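Local coordinates for protein EreC (Klebsiella pneumoniae, PDB 6XCQ) that probably hydrolyses the lactone ring of erythromycin and related macrolide antibiotics, an esterase activity that confers macrolide resistance, at residues R37-P42 and N48-L53; S76-S81 and A423-P428; T189-S194 and G208-A213. The protein carries 1 engineered substitution. All blocks are in the same frame, centred on the assembly; numbering follows the deposited sequence.

Interaction 1: R37-P42 and N48-L53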
loop_
_atom_site.group_PDB
_atom_site.type_symbol
_atom_site.label_atom_id
_atom_site.label_comp_id
_atom_site.label_asym_id
_atom_site.label_seq_id
_atom_site.Cartn_x
_atom_site.Cartn_y
_atom_site.Cartn_z
ATOM N N ARG A 37 1.988 23.075 -13.461
ATOM C CA ARG A 37 2.088 24.105 -12.435
ATOM C C ARG A 37 1.037 23.960 -11.338
ATOM O O ARG A 37 1.202 24.540 -10.261
ATOM C CB ARG A 37 2.004 25.483 -13.099
ATOM C CG ARG A 37 2.944 25.521 -14.297
ATOM C CD ARG A 37 3.368 26.881 -14.748
ATOM N NE ARG A 37 4.086 26.731 -16.010
ATOM C CZ ARG A 37 5.398 26.521 -16.112
ATOM N NH1 ARG A 37 6.167 26.467 -15.023
ATOM N NH2 ARG A 37 5.948 26.386 -17.310
ATOM N N THR A 38 -0.016 23.186 -11.564
ATOM C CA THR A 38 -1.078 23.076 -10.576
ATOM C C THR A 38 -1.037 21.763 -9.797
ATOM O O THR A 38 -1.886 21.557 -8.923
ATOM C CB THR A 38 -2.452 23.260 -11.244
ATOM O OG1 THR A 38 -2.762 22.145 -12.092
ATOM C CG2 THR A 38 -2.466 24.551 -12.079
ATOM N N LEU A 39 -0.047 20.895 -10.052
ATOM C CA LEU A 39 -0.060 19.557 -9.454
ATOM C C LEU A 39 -0.116 19.615 -7.931
ATOM O O LEU A 39 -0.798 18.800 -7.297
ATOM C CB LEU A 39 1.166 18.763 -9.895
ATOM C CG LEU A 39 1.334 17.372 -9.262
ATOM C CD1 LEU A 39 0.341 16.381 -9.846
ATOM C CD2 LEU A 39 2.758 16.857 -9.433
ATOM N N LEU A 40 0.582 20.571 -7.320
ATOM C CA LEU A 40 0.624 20.632 -5.868
ATOM C C LEU A 40 -0.484 21.501 -5.292
ATOM O O LEU A 40 -0.442 21.838 -4.106
ATOM C CB LEU A 40 1.994 21.127 -5.403
ATOM C CG LEU A 40 3.158 20.276 -5.924
ATOM C CD1 LEU A 40 4.488 20.906 -5.553
ATOM C CD2 LEU A 40 3.074 18.823 -5.435
ATOM N N GLN A 41 -1.483 21.852 -6.096
ATOM C CA GLN A 41 -2.598 22.684 -5.650
ATOM C C GLN A 41 -3.903 22.003 -6.036
ATOM O O GLN A 41 -4.570 22.407 -6.999
ATOM C CB GLN A 41 -2.473 24.097 -6.225
ATOM C CG GLN A 41 -1.101 24.701 -5.913
ATOM C CD GLN A 41 -1.002 26.163 -6.264
ATOM O OE1 GLN A 41 -1.982 26.896 -6.166
ATOM N NE2 GLN A 41 0.189 26.600 -6.678
ATOM N N PRO A 42 -4.309 20.971 -5.284
ATOM C CA PRO A 42 -5.500 20.195 -5.666
ATOM C C PRO A 42 -6.769 21.019 -5.808
ATOM O O PRO A 42 -7.657 20.638 -6.580
ATOM C CB PRO A 42 -5.633 19.177 -4.521
ATOM C CG PRO A 42 -4.296 19.127 -3.868
ATOM C CD PRO A 42 -3.701 20.483 -4.034
ATOM N N ASN A 48 -5.984 20.428 -17.984
ATOM C CA ASN A 48 -5.249 20.314 -19.243
ATOM C C ASN A 48 -3.855 19.763 -19.023
ATOM O O ASN A 48 -3.296 19.125 -19.922
ATOM C CB ASN A 48 -5.145 21.668 -19.951
ATOM C CG ASN A 48 -6.492 22.239 -20.286
ATOM O OD1 ASN A 48 -7.162 21.758 -21.189
ATOM N ND2 ASN A 48 -6.914 23.250 -19.533
ATOM N N GLU A 49 -3.271 20.012 -17.843
ATOM C CA GLU A 49 -1.901 19.572 -17.588
ATOM C C GLU A 49 -1.788 18.051 -17.475
ATOM O O GLU A 49 -0.684 17.516 -17.593
ATOM C CB GLU A 49 -1.365 20.243 -16.320
ATOM C CG GLU A 49 -1.421 21.757 -16.371
ATOM C CD GLU A 49 -0.785 22.428 -15.154
ATOM O OE1 GLU A 49 -0.920 21.925 -14.019
ATOM O OE2 GLU A 49 -0.123 23.462 -15.339
ATOM N N PHE A 50 -2.897 17.345 -17.269
ATOM C CA PHE A 50 -2.875 15.893 -17.125
ATOM C C PHE A 50 -3.383 15.167 -18.366
ATOM O O PHE A 50 -3.505 13.937 -18.348
ATOM C CB PHE A 50 -3.664 15.500 -15.869
ATOM C CG PHE A 50 -3.213 16.263 -14.652
ATOM C CD1 PHE A 50 -2.081 15.871 -13.961
ATOM C CD2 PHE A 50 -3.862 17.426 -14.260
ATOM C CE1 PHE A 50 -1.620 16.602 -12.878
ATOM C CE2 PHE A 50 -3.414 18.161 -13.174
ATOM C CZ PHE A 50 -2.285 17.751 -12.482
ATOM N N GLU A 51 -3.640 15.892 -19.461
ATOM C CA GLU A 51 -4.162 15.252 -20.670
ATOM C C GLU A 51 -3.192 14.222 -21.213
ATOM O O GLU A 51 -3.606 13.279 -21.896
ATOM C CB GLU A 51 -4.468 16.297 -21.748
ATOM N N ILE A 52 -1.899 14.387 -20.919
ATOM C CA ILE A 52 -0.881 13.438 -21.352
ATOM C C ILE A 52 -1.153 12.030 -20.826
ATOM O O ILE A 52 -0.706 11.046 -21.426
ATOM C CB ILE A 52 0.501 13.978 -20.912
ATOM C CG1 ILE A 52 1.645 13.067 -21.319
ATOM C CG2 ILE A 52 0.544 14.195 -19.417
ATOM C CD1 ILE A 52 2.977 13.565 -20.778
ATOM N N LEU A 53 -1.895 11.905 -19.726
ATOM C CA LEU A 53 -2.192 10.608 -19.128
ATOM C C LEU A 53 -3.451 9.964 -19.686
ATOM O O LEU A 53 -3.695 8.783 -19.406
ATOM C CB LEU A 53 -2.366 10.743 -17.611
ATOM C CG LEU A 53 -1.270 11.405 -16.781
ATOM C CD1 LEU A 53 -1.721 11.582 -15.329
ATOM C CD2 LEU A 53 0.007 10.598 -16.849
#
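E49 and F50 of 48-53 meet R37, T38 and L39, which follow edge strand 33-36. E49 comes first, on a 3-10 turn. Its CB points at the other segment, and the chain runs extended beyond CG, chi2 -175°, bringing the carboxylate to the backbone. OE2 accepts the amide N of R37 at 2.9 Å, from above the carboxylate plane. OE1 takes two donors from T38, and T36 OG1, just outside, also hydrogen-bonds to it. The amide N of T38 donates to OE1 at 2.9 Å, meeting the syn lone pair of that oxygen. The hydroxyl OG1 of T38 donates to OE1 at 2.7 Å, well out of the plane. With chi1 at 69° OG1 sits on the side of its own amide, and both meet OE1. D46 N bonds to the same hydroxyl.

F50 is next. L39 CD1 sits at the edge of its ring, near the ring plane, 3.6 Å from CE1. These two side chains cross at about a right angle. L394 and L45 also touch the F50 side chain.

The guanidinium of R37 leads away and makes a salt bridge to D391. E49 bonds instead to the amides of R37 and T38 and to the T38 hydroxyl. Several N-H and O-H donors on a buried carboxylate would be expected to stabilise its negative charge and fix its rotation, holding the two parts of the loop together.

Interaction 2: S76-S81 and A423-P428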
loop_
_atom_site.group_PDB
_atom_site.type_symbol
_atom_site.label_atom_id
_atom_site.label_comp_id
_atom_site.label_asym_id
_atom_site.label_seq_id
_atom_site.Cartn_x
_atom_site.Cartn_y
_atom_site.Cartn_z
ATOM N N SER A 76 1.779 13.711 -0.911
ATOM C CA SER A 76 0.353 13.706 -0.584
ATOM C C SER A 76 -0.405 14.718 -1.432
ATOM O O SER A 76 -1.500 14.421 -1.925
ATOM C CB SER A 76 0.128 13.973 0.906
ATOM O OG SER A 76 0.629 12.904 1.679
ATOM N N LEU A 77 0.174 15.902 -1.633
ATOM C CA LEU A 77 -0.466 16.900 -2.484
ATOM C C LEU A 77 -0.680 16.372 -3.898
ATOM O O LEU A 77 -1.777 16.498 -4.458
ATOM C CB LEU A 77 0.373 18.181 -2.512
ATOM C CG LEU A 77 0.171 19.090 -1.305
ATOM C CD1 LEU A 77 1.195 20.232 -1.307
ATOM C CD2 LEU A 77 -1.264 19.634 -1.269
ATOM N N ALA A 78 0.369 15.797 -4.501
ATOM C CA ALA A 78 0.245 15.288 -5.865
ATOM C C ALA A 78 -0.750 14.140 -5.935
ATOM O O ALA A 78 -1.467 14.000 -6.928
ATOM C CB ALA A 78 1.604 14.835 -6.408
ATOM N N ARG A 79 -0.796 13.297 -4.899
ATOM C CA ARG A 79 -1.772 12.208 -4.895
ATOM C C ARG A 79 -3.193 12.749 -4.893
ATOM O O ARG A 79 -4.050 12.259 -5.633
ATOM C CB ARG A 79 -1.560 11.298 -3.688
ATOM C CG ARG A 79 -0.409 10.348 -3.854
ATOM C CD ARG A 79 -0.207 9.520 -2.613
ATOM N NE ARG A 79 0.533 8.311 -2.942
ATOM C CZ ARG A 79 0.879 7.382 -2.063
ATOM N NH1 ARG A 79 0.560 7.528 -0.782
ATOM N NH2 ARG A 79 1.549 6.310 -2.470
ATOM N N ALA A 80 -3.460 13.768 -4.071
ATOM C CA ALA A 80 -4.799 14.342 -4.038
ATOM C C ALA A 80 -5.183 14.903 -5.399
ATOM O O ALA A 80 -6.316 14.715 -5.861
ATOM C CB ALA A 80 -4.884 15.424 -2.963
ATOM N N SER A 81 -4.245 15.580 -6.068
ATOM C CA SER A 81 -4.552 16.118 -7.393
ATOM C C SER A 81 -4.860 15.004 -8.391
ATOM O O SER A 81 -5.800 15.107 -9.182
ATOM C CB SER A 81 -3.388 16.975 -7.896
ATOM O OG SER A 81 -3.330 18.192 -7.162
ATOM N N ALA A 423 4.053 6.009 -16.268
ATOM C CA ALA A 423 4.326 7.442 -16.261
ATOM C C ALA A 423 5.110 7.781 -15.003
ATOM O O ALA A 423 5.201 6.973 -14.078
ATOM C CB ALA A 423 3.042 8.276 -16.332
ATOM N N ILE A 424 5.689 8.988 -14.983
ATOM C CA ILE A 424 6.442 9.495 -13.836
ATOM C C ILE A 424 5.951 10.892 -13.493
ATOM O O ILE A 424 5.795 11.746 -14.376
ATOM C CB ILE A 424 7.961 9.549 -14.080
ATOM C CG1 ILE A 424 8.487 8.305 -14.816
ATOM C CG2 ILE A 424 8.676 9.724 -12.747
ATOM C CD1 ILE A 424 8.604 7.052 -13.942
ATOM N N VAL A 425 5.748 11.125 -12.198
ATOM C CA VAL A 425 5.420 12.430 -11.633
ATOM C C VAL A 425 6.616 12.874 -10.808
ATOM O O VAL A 425 7.088 12.126 -9.945
ATOM C CB VAL A 425 4.144 12.335 -10.774
ATOM C CG1 VAL A 425 3.875 13.598 -9.997
ATOM C CG2 VAL A 425 2.952 11.963 -11.639
ATOM N N CYS A 426 7.103 14.087 -11.049
ATOM C CA CYS A 426 8.288 14.556 -10.345
ATOM C C CYS A 426 8.029 15.948 -9.781
ATOM O O CYS A 426 7.686 16.865 -10.533
ATOM C CB CYS A 426 9.499 14.549 -11.281
ATOM S SG CYS A 426 11.042 15.035 -10.451
ATOM N N VAL A 427 8.157 16.094 -8.464
ATOM C CA VAL A 427 7.878 17.354 -7.772
ATOM C C VAL A 427 9.205 18.027 -7.419
ATOM O O VAL A 427 10.261 17.382 -7.483
ATOM C CB VAL A 427 7.000 17.116 -6.531
ATOM C CG1 VAL A 427 5.670 16.440 -6.937
ATOM C CG2 VAL A 427 7.755 16.268 -5.492
ATOM N N PRO A 428 9.216 19.318 -7.070
ATOM C CA PRO A 428 10.505 20.009 -6.907
ATOM C C PRO A 428 11.258 19.643 -5.639
ATOM O O PRO A 428 12.485 19.803 -5.598
ATOM C CB PRO A 428 10.108 21.497 -6.904
ATOM C CG PRO A 428 8.805 21.553 -7.633
ATOM C CD PRO A 428 8.101 20.276 -7.211
#
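A78 faces two valines of strand 423-427, and its CB is the one atom of the helix segment that meets them. The methyl lies 4.4 Å from CG1 of V425. It lies equally far, 4.4 Å, from CG1 of V427. All three residues are buried, and all three CB atoms point across the contact. No hydrogen bond joins the segments. The contact is purely apolar, small and rather loose.

The two valines are two residues apart on a strand, so both sit on the same face of the sheet. Their torsions differ. V425 has CG1 anti to the backbone N, chi1 171°. V427 has CG1 anti to the carbonyl carbon, chi1 -58°. Each thereby presents a CG1 methyl to the one methyl of A78. With only a methyl on the helix side, the CA atoms of A78 and V427 are 8.1 Å apart.

Further out, F343 touches both A78 and V425. L39 also touches A78 and both valines. On the next turn of the helix, the S81 side chain packs on P42 and L45. The strand is held by backbone bonds on both sides. V425 bonds to A342 and T344, while I424 and C426 bond to T395 and C393.

This is a helix laid on a face of a mixed sheet, as in an alpha/beta fold. Helix 73-90 follows strand 62-65 and precedes strand 94-97. Strand 423-427 runs antiparallel to 392-396 and parallel to 338-345. On another side of helix 73-90, S76, R79 and A80 pack on helix 126-146.

Interaction 3: T189-S194 and G208-A213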
loop_
_atom_site.group_PDB
_atom_site.type_symbol
_atom_site.label_atom_id
_atom_site.label_comp_id
_atom_site.label_asym_id
_atom_site.label_seq_id
_atom_site.Cartn_x
_atom_site.Cartn_y
_atom_site.Cartn_z
ATOM N N THR A 189 -5.974 -17.604 18.805
ATOM C CA THR A 189 -5.993 -16.266 19.378
ATOM C C THR A 189 -5.071 -16.171 20.584
ATOM O O THR A 189 -4.287 -15.221 20.709
ATOM C CB THR A 189 -7.419 -15.903 19.769
ATOM O OG1 THR A 189 -8.288 -16.172 18.658
ATOM C CG2 THR A 189 -7.502 -14.441 20.161
ATOM N N HIS A 190 -5.164 -17.144 21.492
ATOM C CA HIS A 190 -4.294 -17.143 22.660
ATOM C C HIS A 190 -2.843 -17.338 22.257
ATOM O O HIS A 190 -1.958 -16.633 22.755
ATOM C CB HIS A 190 -4.730 -18.228 23.643
ATOM C CG HIS A 190 -5.976 -17.887 24.395
ATOM N ND1 HIS A 190 -7.188 -18.498 24.149
ATOM C CD2 HIS A 190 -6.206 -16.980 25.374
ATOM C CE1 HIS A 190 -8.106 -17.991 24.952
ATOM N NE2 HIS A 190 -7.536 -17.068 25.705
ATOM N N LEU A 191 -2.583 -18.279 21.343
ATOM C CA LEU A 191 -1.215 -18.543 20.918
ATOM C C LEU A 191 -0.532 -17.291 20.386
ATOM O O LEU A 191 0.691 -17.155 20.507
ATOM C CB LEU A 191 -1.198 -19.634 19.853
ATOM C CG LEU A 191 -0.715 -21.016 20.265
ATOM C CD1 LEU A 191 -1.104 -22.017 19.200
ATOM C CD2 LEU A 191 0.791 -20.982 20.446
ATOM N N LEU A 192 -1.296 -16.360 19.814
ATOM C CA LEU A 192 -0.725 -15.197 19.141
ATOM C C LEU A 192 -1.016 -13.887 19.864
ATOM O O LEU A 192 -0.887 -12.814 19.264
ATOM C CB LEU A 192 -1.241 -15.119 17.707
ATOM C CG LEU A 192 -0.975 -16.336 16.834
ATOM C CD1 LEU A 192 -1.940 -16.305 15.662
ATOM C CD2 LEU A 192 0.452 -16.324 16.352
ATOM N N ALA A 193 -1.407 -13.947 21.138
ATOM C CA ALA A 193 -1.820 -12.730 21.830
ATOM C C ALA A 193 -0.652 -11.778 22.054
ATOM O O ALA A 193 -0.852 -10.558 22.102
ATOM C CB ALA A 193 -2.488 -13.080 23.158
ATOM N N SER A 194 0.568 -12.304 22.170
ATOM C CA SER A 194 1.736 -11.465 22.400
ATOM C C SER A 194 2.167 -10.683 21.169
ATOM O O SER A 194 3.077 -9.856 21.274
ATOM C CB SER A 194 2.909 -12.315 22.880
ATOM O OG SER A 194 3.515 -12.975 21.791
ATOM N N GLY A 208 9.632 -13.173 17.361
ATOM C CA GLY A 208 10.890 -13.834 17.664
ATOM C C GLY A 208 11.048 -14.233 19.116
ATOM O O GLY A 208 11.906 -15.067 19.426
ATOM N N GLU A 209 10.235 -13.668 20.013
ATOM C CA GLU A 209 10.272 -14.082 21.409
ATOM C C GLU A 209 9.485 -15.365 21.669
ATOM O O GLU A 209 9.656 -15.981 22.729
ATOM C CB GLU A 209 9.754 -12.947 22.292
ATOM C CG GLU A 209 10.795 -11.854 22.509
ATOM C CD GLU A 209 10.193 -10.539 22.964
ATOM O OE1 GLU A 209 10.892 -9.506 22.861
ATOM O OE2 GLU A 209 9.024 -10.533 23.417
ATOM N N MET A 210 8.630 -15.784 20.735
ATOM C CA MET A 210 7.931 -17.054 20.888
ATOM C C MET A 210 8.884 -18.215 20.626
ATOM O O MET A 210 9.825 -18.114 19.837
ATOM C CB MET A 210 6.737 -17.139 19.928
ATOM C CG MET A 210 5.641 -16.112 20.169
ATOM S SD MET A 210 4.272 -16.233 18.984
ATOM C CE MET A 210 3.864 -17.964 19.166
ATOM N N GLU A 211 8.630 -19.329 21.299
ATOM C CA GLU A 211 9.346 -20.556 20.987
ATOM C C GLU A 211 9.019 -21.001 19.567
ATOM O O GLU A 211 7.914 -20.784 19.066
ATOM C CB GLU A 211 8.970 -21.659 21.985
ATOM C CG GLU A 211 9.547 -21.450 23.377
ATOM C CD GLU A 211 11.067 -21.560 23.391
ATOM O OE1 GLU A 211 11.743 -20.547 23.680
ATOM O OE2 GLU A 211 11.586 -22.663 23.109
ATOM N N THR A 212 9.988 -21.647 18.921
ATOM C CA THR A 212 9.779 -22.108 17.553
ATOM C C THR A 212 8.577 -23.042 17.459
ATOM O O THR A 212 7.800 -22.967 16.500
ATOM C CB THR A 212 11.040 -22.800 17.038
ATOM O OG1 THR A 212 12.097 -21.839 16.934
ATOM C CG2 THR A 212 10.798 -23.399 15.671
ATOM N N ALA A 213 8.392 -23.912 18.455
ATOM C CA ALA A 213 7.285 -24.862 18.395
ATOM C C ALA A 213 5.936 -24.158 18.464
ATOM O O ALA A 213 4.986 -24.579 17.796
ATOM C CB ALA A 213 7.405 -25.899 19.511
#
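M210 meets L191 and S194 at a junction of helix ends. Helix 182-191 ends here, short helix 200-208 follows, and helix 212-231 begins. M210 stands two residues before the first turn of helix 212-231, with E211 at its N-cap position. The junction is centred about 27 Å from the centre of the chain.

The apolar part rests on the M210 side chain. Its CB points toward 189-194, and the chain is extended as far as SD, chi2 179°. It then bends at the thioether, chi3 53°, which turns CE toward the end of helix 182-191. CE lies 4.5 Å from CD2 of L191, a loose contact. L191 also packs on Q214 and K217 of helix 212-231, and M210 touches Q215.

Other contacts put the methionine beside polar atoms. S194 directs its CB toward the other segment, and its OG lies 4.1 Å from CG of M210. That is a van der Waals approach. SD of M210 is 4.0 Å from the backbone O of L191.

Hydrogen bonds between the two segments are absent. K206 of helix 200-208, outside both segments, bonds through NZ to the carbonyl O of S194. L192, the first residue to leave helical geometry, touches A218 and L167 with its side chain.

The closest approach of the whole contact is a methyl against a carbonyl: CE of M210 stands 3.5 Å from O of L191.

In the fold
Interactions 1 and 2 are neighbours, with centres 9 Å apart. They share a buried junction. S81 OG probably hydrogen-bonds to L39 O at 2.6 Å, and L39 CD2 packs on V425 CG1 at 3.5 Å. The loop of interaction 1 thus continues the apolar layer of interaction 2 at the 33-36 side of the sheet. Interaction 3 lies on the opposite side of the chain's centre, in the helical region. Its centre is 50 Å from that of interaction 1 and 42 Å from that of interaction 2. In sequence it is nested between 76-81 and 423-428, whose contact brings distant parts of the chain together.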